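Local coordinates for protein CLPV1 (PDB 4UQW), which is a ClpV-type AAA+ ATPase whose N domain, the part studied here, probably helps recognise the contracted type VI secretion sheath so that it can be disassembled, at residues Thr27-Leu32 and Leu40-His45; His45-Leu48 and Asp52-Leu55; Ser106-Glu111 and Ala147-Phe152. All coordinates share one frame; numbering follows the deposited sequence.

Contact 1. Residues Thr27-Leu32 and Leu40-His45; sequences TVFCKL and LVHWFH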
ATOM      1  N   THR A  27      11.714   2.737  -0.632  1.00 17.60           N
ATOM      2  CA  THR A  27      12.781   3.208   0.251  1.00 18.17           C
ATOM      3  C   THR A  27      13.856   3.925  -0.547  1.00 17.92           C
ATOM      4  O   THR A  27      14.341   4.987  -0.139  1.00 18.36           O
ATOM      5  CB  THR A  27      13.392   1.991   1.014  1.00 15.46           C
ATOM      6  OG1 THR A  27      12.391   1.433   1.863  1.00 16.59           O
ATOM      7  CG2 THR A  27      14.578   2.420   1.876  1.00 20.06           C
ATOM      8  N   VAL A  28      14.249   3.353  -1.671  1.00 17.29           N
ATOM      9  CA  VAL A  28      15.297   3.979  -2.496  1.00 19.88           C
ATOM     10  C   VAL A  28      14.810   5.366  -2.962  1.00 20.75           C
ATOM     11  O   VAL A  28      15.558   6.376  -2.925  1.00 21.46           O
ATOM     12  CB  VAL A  28      15.630   3.109  -3.694  1.00 21.80           C
ATOM     13  CG1 VAL A  28      16.514   3.898  -4.746  1.00 27.09           C
ATOM     14  CG2 VAL A  28      16.282   1.788  -3.201  1.00 24.89           C
ATOM     15  N   PHE A  29      13.547   5.440  -3.376  1.00 21.79           N
ATOM     16  CA  PHE A  29      12.978   6.722  -3.854  1.00 20.55           C
ATOM     17  C   PHE A  29      12.902   7.748  -2.745  1.00 21.38           C
ATOM     18  O   PHE A  29      13.257   8.922  -2.942  1.00 22.33           O
ATOM     19  CB  PHE A  29      11.578   6.449  -4.434  1.00 23.54           C
ATOM     20  CG  PHE A  29      10.877   7.656  -5.005  1.00 28.17           C
ATOM     21  CD1 PHE A  29      10.122   8.480  -4.196  1.00 44.85           C
ATOM     22  CD2 PHE A  29      10.929   7.919  -6.357  1.00 31.34           C
ATOM     23  CE1 PHE A  29       9.451   9.575  -4.719  1.00 49.58           C
ATOM     24  CE2 PHE A  29      10.247   8.998  -6.896  1.00 35.56           C
ATOM     25  CZ  PHE A  29       9.513   9.826  -6.071  1.00 38.23           C
ATOM     26  N   CYS A  30      12.386   7.323  -1.591  1.00 18.95           N
ATOM     27  CA  CYS A  30      12.281   8.184  -0.419  1.00 19.85           C
ATOM     28  C   CYS A  30      13.636   8.806  -0.073  1.00 23.00           C
ATOM     29  O   CYS A  30      13.751  10.007   0.201  1.00 22.33           O
ATOM     30  CB  CYS A  30      11.738   7.316   0.734  1.00 16.20           C
ATOM     31  SG  CYS A  30      11.593   8.286   2.258  1.00 18.51           S
ATOM     32  N   LYS A  31      14.661   7.973  -0.089  1.00 21.00           N
ATOM     33  CA  LYS A  31      16.014   8.438   0.240  1.00 22.16           C
ATOM     34  C   LYS A  31      16.557   9.393  -0.800  1.00 26.09           C
ATOM     35  O   LYS A  31      17.213  10.394  -0.428  1.00 26.09           O
ATOM     36  CB  LYS A  31      16.964   7.270   0.387  1.00 24.70           C
ATOM     37  CG  LYS A  31      16.743   6.507   1.674  1.00 29.35           C
ATOM     38  CD  LYS A  31      17.814   5.461   1.902  1.00 34.72           C
ATOM     39  CE  LYS A  31      19.146   6.102   2.451  1.00 33.96           C
ATOM     40  NZ  LYS A  31      18.961   6.709   3.823  1.00 43.70           N
ATOM     41  N   LEU A  32      16.303   9.128  -2.087  1.00 25.79           N
ATOM     42  CA  LEU A  32      16.765  10.043  -3.140  1.00 26.75           C
ATOM     43  C   LEU A  32      16.140  11.426  -2.966  1.00 28.53           C
ATOM     44  O   LEU A  32      16.788  12.456  -3.226  1.00 32.33           O
ATOM     45  CB  LEU A  32      16.452   9.489  -4.523  1.00 32.42           C
ATOM     46  CG  LEU A  32      17.357   8.315  -4.882  1.00 47.97           C
ATOM     47  CD1 LEU A  32      16.950   7.744  -6.220  1.00 55.51           C
ATOM     48  CD2 LEU A  32      18.825   8.733  -4.887  1.00 55.00           C
ATOM     49  N   LEU A  40       3.021   5.502   2.934  1.00 13.80           N
ATOM     50  CA  LEU A  40       2.102   4.864   2.024  1.00 15.46           C
ATOM     51  C   LEU A  40       2.159   5.491   0.606  1.00 14.98           C
ATOM     52  O   LEU A  40       2.070   4.772  -0.403  1.00 14.35           O
ATOM     53  CB  LEU A  40       0.680   4.949   2.543  1.00 16.26           C
ATOM     54  CG  LEU A  40       0.330   4.148   3.787  1.00 15.53           C
ATOM     55  CD1 LEU A  40      -1.127   4.500   4.235  1.00 19.02           C
ATOM     56  CD2 LEU A  40       0.443   2.672   3.531  1.00 18.78           C
ATOM     57  N   VAL A  41       2.327   6.832   0.524  1.00 14.89           N
ATOM     58  CA  VAL A  41       2.322   7.426  -0.815  1.00 15.30           C
ATOM     59  C   VAL A  41       3.549   6.925  -1.644  1.00 15.25           C
ATOM     60  O   VAL A  41       3.412   6.648  -2.846  1.00 15.02           O
ATOM     61  CB  VAL A  41       2.279   8.962  -0.729  1.00 15.16           C
ATOM     62  CG1 VAL A  41       3.558   9.535  -0.097  1.00 17.18           C
ATOM     63  CG2 VAL A  41       2.097   9.555  -2.140  1.00 18.61           C
ATOM     64  N   HIS A  42       4.720   6.741  -1.001  1.00 15.78           N
ATOM     65  CA  HIS A  42       5.869   6.200  -1.742  1.00 13.82           C
ATOM     66  C   HIS A  42       5.575   4.795  -2.236  1.00 15.20           C
ATOM     67  O   HIS A  42       5.936   4.421  -3.352  1.00 15.41           O
ATOM     68  CB  HIS A  42       7.136   6.128  -0.858  1.00 15.13           C
ATOM     69  CG  HIS A  42       7.667   7.450  -0.407  1.00 15.37           C
ATOM     70  ND1 HIS A  42       7.537   7.843   0.901  1.00 15.48           N
ATOM     71  CD2 HIS A  42       8.350   8.429  -1.050  1.00 15.40           C
ATOM     72  CE1 HIS A  42       8.137   9.017   1.067  1.00 16.49           C
ATOM     73  NE2 HIS A  42       8.629   9.391  -0.101  1.00 16.15           N
ATOM     74  N   TRP A  43       4.977   3.974  -1.362  1.00 14.29           N
ATOM     75  CA  TRP A  43       4.771   2.548  -1.651  1.00 13.82           C
ATOM     76  C   TRP A  43       3.765   2.427  -2.801  1.00 15.98           C
ATOM     77  O   TRP A  43       3.979   1.689  -3.774  1.00 15.11           O
ATOM     78  CB  TRP A  43       4.218   1.867  -0.407  1.00 12.88           C
ATOM     79  CG  TRP A  43       4.304   0.364  -0.452  1.00 14.40           C
ATOM     80  CD1 TRP A  43       4.926  -0.394  -1.392  1.00 15.22           C
ATOM     81  CD2 TRP A  43       3.787  -0.492   0.547  1.00 15.18           C
ATOM     82  NE1 TRP A  43       4.823  -1.748  -1.018  1.00 13.60           N
ATOM     83  CE2 TRP A  43       4.168  -1.804   0.197  1.00 13.38           C
ATOM     84  CE3 TRP A  43       3.127  -0.258   1.780  1.00 16.70           C
ATOM     85  CZ2 TRP A  43       3.812  -2.918   0.997  1.00 16.01           C
ATOM     86  CZ3 TRP A  43       2.782  -1.335   2.579  1.00 15.56           C
ATOM     87  CH2 TRP A  43       3.142  -2.661   2.170  1.00 15.64           C
ATOM     88  N   PHE A  44       2.637   3.151  -2.672  1.00 15.53           N
ATOM     89  CA  PHE A  44       1.586   3.049  -3.689  1.00 16.79           C
ATOM     90  C   PHE A  44       2.082   3.645  -5.025  1.00 17.75           C
ATOM     91  O   PHE A  44       1.801   3.091  -6.109  1.00 16.88           O
ATOM     92  CB  PHE A  44       0.305   3.760  -3.214  1.00 17.30           C
ATOM     93  CG  PHE A  44      -0.556   2.873  -2.392  1.00 21.19           C
ATOM     94  CD1 PHE A  44       0.015   2.035  -1.473  1.00 27.90           C
ATOM     95  CD2 PHE A  44      -1.952   2.849  -2.543  1.00 25.21           C
ATOM     96  CE1 PHE A  44      -0.768   1.198  -0.676  1.00 35.78           C
ATOM     97  CE2 PHE A  44      -2.731   1.983  -1.744  1.00 23.57           C
ATOM     98  CZ  PHE A  44      -2.136   1.190  -0.831  1.00 25.91           C
ATOM     99  N   HIS A  45       2.824   4.768  -4.967  1.00 15.58           N
ATOM    100  CA  HIS A  45       3.384   5.311  -6.196  1.00 16.93           C
ATOM    101  C   HIS A  45       4.303   4.237  -6.889  1.00 18.67           C
ATOM    102  O   HIS A  45       4.216   4.020  -8.109  1.00 19.50           O
ATOM    103  CB  HIS A  45       4.130   6.612  -5.882  1.00 19.70           C
ATOM    104  CG  HIS A  45       4.930   7.100  -7.032  1.00 22.62           C
ATOM    105  ND1 HIS A  45       4.409   7.863  -8.054  1.00 27.05           N
ATOM    106  CD2 HIS A  45       6.226   6.863  -7.350  1.00 19.89           C
ATOM    107  CE1 HIS A  45       5.372   8.133  -8.927  1.00 23.70           C
ATOM    108  NE2 HIS A  45       6.477   7.531  -8.526  1.00 25.50           N
TER

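Contact 2. Residues His45-Leu48 and Asp52-Leu55; sequences HQIL and DSDL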
ATOM      1  N   HIS A  45       2.824   4.768  -4.967  1.00 15.58           N
ATOM      2  CA  HIS A  45       3.384   5.311  -6.196  1.00 16.93           C
ATOM      3  C   HIS A  45       4.303   4.237  -6.889  1.00 18.67           C
ATOM      4  O   HIS A  45       4.216   4.020  -8.109  1.00 19.50           O
ATOM      5  CB  HIS A  45       4.130   6.612  -5.882  1.00 19.70           C
ATOM      6  CG  HIS A  45       4.930   7.100  -7.032  1.00 22.62           C
ATOM      7  ND1 HIS A  45       4.409   7.863  -8.054  1.00 27.05           N
ATOM      8  CD2 HIS A  45       6.226   6.863  -7.350  1.00 19.89           C
ATOM      9  CE1 HIS A  45       5.372   8.133  -8.927  1.00 23.70           C
ATOM     10  NE2 HIS A  45       6.477   7.531  -8.526  1.00 25.50           N
ATOM     11  N   GLN A  46       5.126   3.558  -6.101  1.00 16.41           N
ATOM     12  CA  GLN A  46       6.029   2.570  -6.689  1.00 16.95           C
ATOM     13  C   GLN A  46       5.279   1.372  -7.232  1.00 17.19           C
ATOM     14  O   GLN A  46       5.643   0.826  -8.315  1.00 18.49           O
ATOM     15  CB  GLN A  46       7.092   2.111  -5.663  1.00 17.16           C
ATOM     16  CG  GLN A  46       8.178   3.173  -5.485  1.00 19.92           C
ATOM     17  CD  GLN A  46       8.972   3.486  -6.709  1.00 21.43           C
ATOM     18  OE1 GLN A  46       9.380   2.607  -7.503  1.00 26.24           O
ATOM     19  NE2 GLN A  46       9.136   4.751  -6.916  1.00 25.83           N
ATOM     20  N   ILE A  47       4.217   0.956  -6.566  1.00 15.16           N
ATOM     21  CA  ILE A  47       3.417  -0.157  -7.100  1.00 16.87           C
ATOM     22  C   ILE A  47       2.797   0.235  -8.438  1.00 17.46           C
ATOM     23  O   ILE A  47       2.839  -0.577  -9.403  1.00 17.65           O
ATOM     24  CB  ILE A  47       2.302  -0.566  -6.063  1.00 15.88           C
ATOM     25  CG1 ILE A  47       2.925  -1.248  -4.845  1.00 15.44           C
ATOM     26  CG2 ILE A  47       1.217  -1.452  -6.755  1.00 19.18           C
ATOM     27  CD1 ILE A  47       1.977  -1.243  -3.620  1.00 17.10           C
ATOM     28  N   LEU A  48       2.324   1.474  -8.553  1.00 16.79           N
ATOM     29  CA  LEU A  48       1.636   1.904  -9.765  1.00 17.99           C
ATOM     30  C   LEU A  48       2.627   2.151 -10.911  1.00 19.99           C
ATOM     31  O   LEU A  48       2.191   2.310 -12.063  1.00 20.93           O
ATOM     32  CB  LEU A  48       0.800   3.157  -9.467  1.00 17.43           C
ATOM     33  CG  LEU A  48      -0.420   2.709  -8.641  1.00 21.14           C
ATOM     34  CD1 LEU A  48      -1.043   3.942  -8.027  1.00 29.98           C
ATOM     35  CD2 LEU A  48      -1.423   1.978  -9.483  1.00 22.53           C
ATOM     36  N   ASP A  52       1.666  -3.827 -14.007  1.00 20.41           N
ATOM     37  CA  ASP A  52       0.363  -4.261 -13.507  1.00 17.92           C
ATOM     38  C   ASP A  52       0.505  -4.699 -12.063  1.00 19.27           C
ATOM     39  O   ASP A  52       1.619  -4.976 -11.588  1.00 18.87           O
ATOM     40  CB  ASP A  52      -0.183  -5.394 -14.387  1.00 21.36           C
ATOM     41  CG  ASP A  52      -1.696  -5.609 -14.242  1.00 22.46           C
ATOM     42  OD1 ASP A  52      -2.434  -4.721 -13.769  1.00 21.51           O
ATOM     43  OD2 ASP A  52      -2.160  -6.706 -14.668  1.00 26.80           O
ATOM     44  N   SER A  53      -0.627  -4.777 -11.372  1.00 17.54           N
ATOM     45  CA  SER A  53      -0.691  -5.170  -9.969  1.00 16.08           C
ATOM     46  C   SER A  53      -2.150  -5.261  -9.546  1.00 16.91           C
ATOM     47  O   SER A  53      -3.034  -4.845 -10.310  1.00 17.43           O
ATOM     48  CB  SER A  53       0.006  -4.171  -9.047  1.00 16.36           C
ATOM     49  OG  SER A  53      -0.771  -2.951  -9.012  1.00 17.12           O
ATOM     50  N   ASP A  54      -2.406  -5.736  -8.332  1.00 16.21           N
ATOM     51  CA  ASP A  54      -3.782  -5.687  -7.827  1.00 14.55           C
ATOM     52  C   ASP A  54      -4.253  -4.239  -7.753  1.00 16.48           C
ATOM     53  O   ASP A  54      -5.417  -3.962  -8.002  1.00 17.72           O
ATOM     54  CB  ASP A  54      -3.900  -6.218  -6.394  1.00 16.37           C
ATOM     55  CG  ASP A  54      -3.669  -7.681  -6.270  1.00 16.18           C
ATOM     56  OD1 ASP A  54      -3.630  -8.396  -7.306  1.00 16.62           O
ATOM     57  OD2 ASP A  54      -3.601  -8.093  -5.097  1.00 15.34           O
ATOM     58  N   LEU A  55      -3.363  -3.333  -7.346  1.00 16.69           N
ATOM     59  CA  LEU A  55      -3.761  -1.938  -7.224  1.00 16.74           C
ATOM     60  C   LEU A  55      -4.208  -1.365  -8.592  1.00 17.83           C
ATOM     61  O   LEU A  55      -5.219  -0.623  -8.685  1.00 17.49           O
ATOM     62  CB  LEU A  55      -2.580  -1.110  -6.626  1.00 15.69           C
ATOM     63  CG  LEU A  55      -2.902   0.339  -6.343  1.00 20.64           C
ATOM     64  CD1 LEU A  55      -4.125   0.528  -5.385  1.00 21.68           C
ATOM     65  CD2 LEU A  55      -1.680   0.916  -5.625  1.00 23.78           C
TER

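Contact 3. Residues Ser106-Glu111 and Ala147-Phe152; sequences SLMFGE and ALTERF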
ATOM      1  N   SER A 106      -4.839 -13.618   5.691  1.00 15.62           N
ATOM      2  CA  SER A 106      -4.755 -14.948   6.312  1.00 14.68           C
ATOM      3  C   SER A 106      -6.108 -15.409   6.780  1.00 19.18           C
ATOM      4  O   SER A 106      -6.416 -16.584   6.633  1.00 20.19           O
ATOM      5  CB  SER A 106      -3.765 -14.934   7.492  1.00 16.18           C
ATOM      6  OG  SER A 106      -4.200 -13.996   8.540  1.00 16.22           O
ATOM      7  N   LEU A 107      -6.966 -14.519   7.260  1.00 17.83           N
ATOM      8  CA  LEU A 107      -8.214 -14.995   7.863  1.00 18.85           C
ATOM      9  C   LEU A 107      -9.351 -14.951   6.875  1.00 22.95           C
ATOM     10  O   LEU A 107     -10.163 -15.895   6.822  1.00 25.29           O
ATOM     11  CB  LEU A 107      -8.581 -14.170   9.109  1.00 16.66           C
ATOM     12  CG  LEU A 107      -7.549 -14.184  10.258  1.00 18.84           C
ATOM     13  CD1 LEU A 107      -8.030 -13.431  11.461  1.00 21.58           C
ATOM     14  CD2 LEU A 107      -7.262 -15.624  10.690  1.00 21.76           C
ATOM     15  N   MET A 108      -9.490 -13.862   6.143  1.00 19.64           N
ATOM     16  CA  MET A 108     -10.584 -13.764   5.180  1.00 20.08           C
ATOM     17  C   MET A 108     -10.333 -14.609   3.949  1.00 20.86           C
ATOM     18  O   MET A 108     -11.258 -15.264   3.426  1.00 25.39           O
ATOM     19  CB  MET A 108     -10.850 -12.300   4.772  1.00 20.36           C
ATOM     20  CG  MET A 108     -11.981 -12.122   3.747  1.00 20.71           C
ATOM     21  SD  MET A 108     -12.366 -10.374   3.507  1.00 24.45           S
ATOM     22  CE  MET A 108     -13.389 -10.052   4.948  1.00 23.86           C
ATOM     23  N   PHE A 109      -9.079 -14.626   3.472  1.00 19.85           N
ATOM     24  CA  PHE A 109      -8.769 -15.321   2.226  1.00 18.39           C
ATOM     25  C   PHE A 109      -7.995 -16.623   2.419  1.00 21.01           C
ATOM     26  O   PHE A 109      -7.822 -17.373   1.475  1.00 22.35           O
ATOM     27  CB  PHE A 109      -8.007 -14.365   1.278  1.00 17.77           C
ATOM     28  CG  PHE A 109      -8.854 -13.170   0.867  1.00 20.35           C
ATOM     29  CD1 PHE A 109      -9.796 -13.314  -0.152  1.00 24.16           C
ATOM     30  CD2 PHE A 109      -8.794 -11.949   1.554  1.00 20.16           C
ATOM     31  CE1 PHE A 109     -10.598 -12.238  -0.532  1.00 23.70           C
ATOM     32  CE2 PHE A 109      -9.615 -10.876   1.189  1.00 23.79           C
ATOM     33  CZ  PHE A 109     -10.525 -11.035   0.131  1.00 24.35           C
ATOM     34  N   GLY A 110      -7.598 -16.952   3.647  1.00 17.12           N
ATOM     35  CA  GLY A 110      -6.869 -18.200   3.828  1.00 17.91           C
ATOM     36  C   GLY A 110      -5.528 -18.293   3.119  1.00 19.14           C
ATOM     37  O   GLY A 110      -5.087 -19.426   2.789  1.00 21.89           O
ATOM     38  N   GLU A 111      -4.830 -17.165   2.952  1.00 17.71           N
ATOM     39  CA  GLU A 111      -3.628 -17.123   2.132  1.00 18.89           C
ATOM     40  C   GLU A 111      -2.376 -16.847   2.958  1.00 19.26           C
ATOM     41  O   GLU A 111      -2.440 -16.158   3.990  1.00 20.42           O
ATOM     42  CB  GLU A 111      -3.748 -16.057   1.045  1.00 19.72           C
ATOM     43  CG  GLU A 111      -4.798 -16.416   0.013  1.00 22.34           C
ATOM     44  CD  GLU A 111      -4.333 -17.489  -0.964  1.00 30.23           C
ATOM     45  OE1 GLU A 111      -3.118 -17.821  -1.016  1.00 27.43           O
ATOM     46  OE2 GLU A 111      -5.208 -18.039  -1.686  1.00 31.58           O
ATOM     47  N   ALA A 147     -17.505  -4.392  -1.750  1.00 24.93           N
ATOM     48  CA  ALA A 147     -17.400  -4.933  -3.099  1.00 27.78           C
ATOM     49  C   ALA A 147     -16.066  -5.635  -3.256  1.00 22.68           C
ATOM     50  O   ALA A 147     -15.949  -6.716  -3.836  1.00 24.84           O
ATOM     51  CB  ALA A 147     -17.551  -3.818  -4.135  1.00 31.34           C
ATOM     52  N   LEU A 148     -15.018  -5.012  -2.732  1.00 20.70           N
ATOM     53  CA  LEU A 148     -13.703  -5.564  -2.875  0.61 20.75           C
ATOM     54  C   LEU A 148     -13.534  -6.898  -2.121  1.00 24.21           C
ATOM     55  O   LEU A 148     -12.820  -7.772  -2.589  1.00 28.81           O
ATOM     56  CB  LEU A 148     -12.681  -4.511  -2.393  0.61 22.34           C
ATOM     57  CG  LEU A 148     -11.216  -4.749  -2.657  0.61 23.64           C
ATOM     58  CD1 LEU A 148     -10.971  -5.043  -4.131  0.61 21.48           C
ATOM     59  CD2 LEU A 148     -10.449  -3.481  -2.201  0.61 21.16           C
ATOM     60  N   THR A 149     -14.174  -7.050  -0.958  1.00 19.78           N
ATOM     61  CA  THR A 149     -14.065  -8.315  -0.243  1.00 21.37           C
ATOM     62  C   THR A 149     -14.976  -9.378  -0.884  1.00 27.71           C
ATOM     63  O   THR A 149     -14.585 -10.534  -1.020  1.00 35.23           O
ATOM     64  CB  THR A 149     -14.404  -8.164   1.266  1.00 22.84           C
ATOM     65  OG1 THR A 149     -15.737  -7.626   1.430  1.00 24.58           O
ATOM     66  CG2 THR A 149     -13.379  -7.250   1.954  1.00 22.43           C
ATOM     67  N   GLU A 150     -16.183  -9.015  -1.283  1.00 22.20           N
ATOM     68  CA  GLU A 150     -17.076 -10.029  -1.817  1.00 23.95           C
ATOM     69  C   GLU A 150     -16.741 -10.433  -3.240  1.00 29.31           C
ATOM     70  O   GLU A 150     -17.096 -11.544  -3.675  1.00 27.39           O
ATOM     71  CB  GLU A 150     -18.499  -9.503  -1.716  1.00 29.56           C
ATOM     72  CG  GLU A 150     -18.923  -9.327  -0.272  1.00 53.14           C
ATOM     73  CD  GLU A 150     -19.728 -10.519   0.243  1.00 77.64           C
ATOM     74  OE1 GLU A 150     -20.444 -11.154  -0.572  1.00 86.59           O
ATOM     75  OE2 GLU A 150     -19.628 -10.830   1.452  1.00 82.56           O
ATOM     76  N   ARG A 151     -16.102  -9.528  -3.982  1.00 23.02           N
ATOM     77  CA  ARG A 151     -15.900  -9.706  -5.424  1.00 26.80           C
ATOM     78  C   ARG A 151     -14.395  -9.535  -5.763  1.00 18.86           C
ATOM     79  O   ARG A 151     -14.054  -9.043  -6.828  1.00 21.22           O
ATOM     80  CB  ARG A 151     -16.772  -8.714  -6.219  1.00 25.49           C
ATOM     81  CG  ARG A 151     -18.280  -9.033  -5.974  1.00 35.22           C
ATOM     82  CD  ARG A 151     -19.260  -8.291  -6.890  1.00 47.29           C
ATOM     83  NE  ARG A 151     -19.222  -6.855  -6.676  1.00 54.98           N
ATOM     84  CZ  ARG A 151     -19.174  -5.954  -7.657  1.00 68.24           C
ATOM     85  NH1 ARG A 151     -19.176  -6.354  -8.929  1.00 75.58           N
ATOM     86  NH2 ARG A 151     -19.130  -4.652  -7.371  1.00 63.71           N
ATOM     87  N   PHE A 152     -13.558  -9.964  -4.823  1.00 18.72           N
ATOM     88  CA  PHE A 152     -12.111  -9.721  -4.936  1.00 18.88           C
ATOM     89  C   PHE A 152     -11.561 -10.196  -6.292  1.00 19.33           C
ATOM     90  O   PHE A 152     -10.797  -9.464  -6.970  1.00 19.98           O
ATOM     91  CB  PHE A 152     -11.383 -10.426  -3.791  1.00 18.90           C
ATOM     92  CG  PHE A 152      -9.910 -10.084  -3.737  1.00 18.63           C
ATOM     93  CD1 PHE A 152      -9.461  -8.873  -3.186  1.00 16.38           C
ATOM     94  CD2 PHE A 152      -8.976 -10.961  -4.290  1.00 19.64           C
ATOM     95  CE1 PHE A 152      -8.061  -8.546  -3.156  1.00 18.65           C
ATOM     96  CE2 PHE A 152      -7.602 -10.651  -4.290  1.00 17.55           C
ATOM     97  CZ  PHE A 152      -7.132  -9.458  -3.733  1.00 17.42           C
TER

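Contact 1. Residues Thr27-Leu32 and Leu40-His45
His42 receives Cys30 over one face of its imidazole and Phe29 at its edge, so that two consecutive residues of segment 27-32 hold one ring from two directions. Cys30 CB sits almost on the ring normal, 3.9 Å from the centroid of the His42 ring, a CH-pi contact. The sulfur of the same residue lies farther out and obliquely, with Cys30 SG 3.7 Å from His42 CE1. At the edge, Phe29 CD1 comes within 3.6 Å of His42 CD2, the two side chains crossing at about a right angle. One turn further along segment 40-45, His45 meets the other end of the phenyl group: the Phe29 and His45 rings are 5.4 Å apart between centroids, with planes at an oblique 41°. Phe29 is carried toward both histidines because its CG stands anti to the backbone N (chi1 -178°). The imidazole of His42 is held at both nitrogens, ND1 by the backbone N of Glu39 and NE2 by OD1 of Asn35, which fixes its rotation and satisfies a buried polar group. Leu77 of helix 66-79 packs against Phe29, His42 and His45 alike. The contact thus joins helices 17-33 and 40-49, whose short segments run at 124° with axes 9.6 Å apart, across the connection that contains strand 37-38.

Contact 2. Residues His45-Leu48 and Asp52-Leu55
A short connection between two consecutive helices brings the last turn of helix 40-49 against the start of helix 54-61, where Ser53 occupies the N-cap position. Ile47 and Leu48 supply one side of the apolar contact, Leu55 and the cap residue the other. The CG2 branch of Ile47, anti to the backbone N, does the work for that residue: it reaches Ser53 OG at 3.4 Å and lies 3.8 Å from Leu55 CB, so it touches both the cap residue and the first turn of the helix. Leu48 crosses Leu55 at about a right angle, its branch point CG resting 3.7 Å from Leu55 CD2 while its own CD2 lies 3.8 Å from Leu55 CG, so the two branched ends pack across each other. The Ser53 hydroxyl is hydrogen-bonded to His56 ND1 and so has a polar partner although Ile47 touches it. Ser53 N makes a weak hydrogen bond to OD1 of the preceding Asp52, and that oxygen also accepts from Gln57 NE2. Asp54 turns from the apolar contact to a salt bridge with Arg115, tying the helix start to the residues preceding helix 116-124. Around this buried junction, Ala22 of helix 17-33 packs on Ile47, Leu69 and Leu73 of helix 66-79 on Leu48, and Val120 of helix 116-124 on Leu55.

Contact 3. Residues Ser106-Glu111 and Ala147-Phe152
The phenyl rings of Phe109 and Phe152 meet obliquely, with centroids 5.0 Å apart and planes at 50°. Phe109 CE1 approaches Phe152 CB at 3.8 Å, and CZ of the same ring lies 4.0 Å from Phe152 CG, so the far end of Phe109 rests against the root of the other side chain. Over one face of Phe109 lies Met108 CG, 3.7 Å above the ring plane and displaced toward the rim. At the edge of the Phe152 ring, and in its plane, is the carbonyl oxygen of Leu148. Beside the aromatic pair, Met108 extends to Thr149, its SD 3.6 Å from Thr149 CG2; the two side chains cross at about a right angle, and a bend at the last torsion (chi3 -80°) leaves the Met108 methyl near the same CG2. Thr149 offers this methyl branch while its hydroxyl is hydrogen-bonded back to Val145 O in its own helix. Met108 is exposed and Phe152 buried, so the contact grades from surface to interior. Tyr118 of helix 116-124 completes the aromatic cluster, stacked with Phe109 and meeting Phe152. The C-terminal end of helix 92-108, where Gly110 departs with positive phi, is thereby packed against helix 145-150 and the start of helix 152-156, with Ile121 of helix 116-124 also touching Phe109.

Contacts 1 and 2 both use helix 40-49 and share His45, which meets Phe29 in the first and takes no part in the second; they touch directly where Phe44 CD2 lies 3.6 Å from Leu55 CD2. Contact 2 is the buried one, made by aliphatic branches around a helix cap, whereas contact 1 is partly buried and relies on imidazole and phenyl rings with a cysteine. Contact 3, on the opposite side of the chain's centre from contact 1, is also partly buried but joins later helices through two phenylalanines, one of them buried, and an exposed methionine against a threonine. Helix 54-61 links it to contact 2, through packing of Asp54 against Phe152.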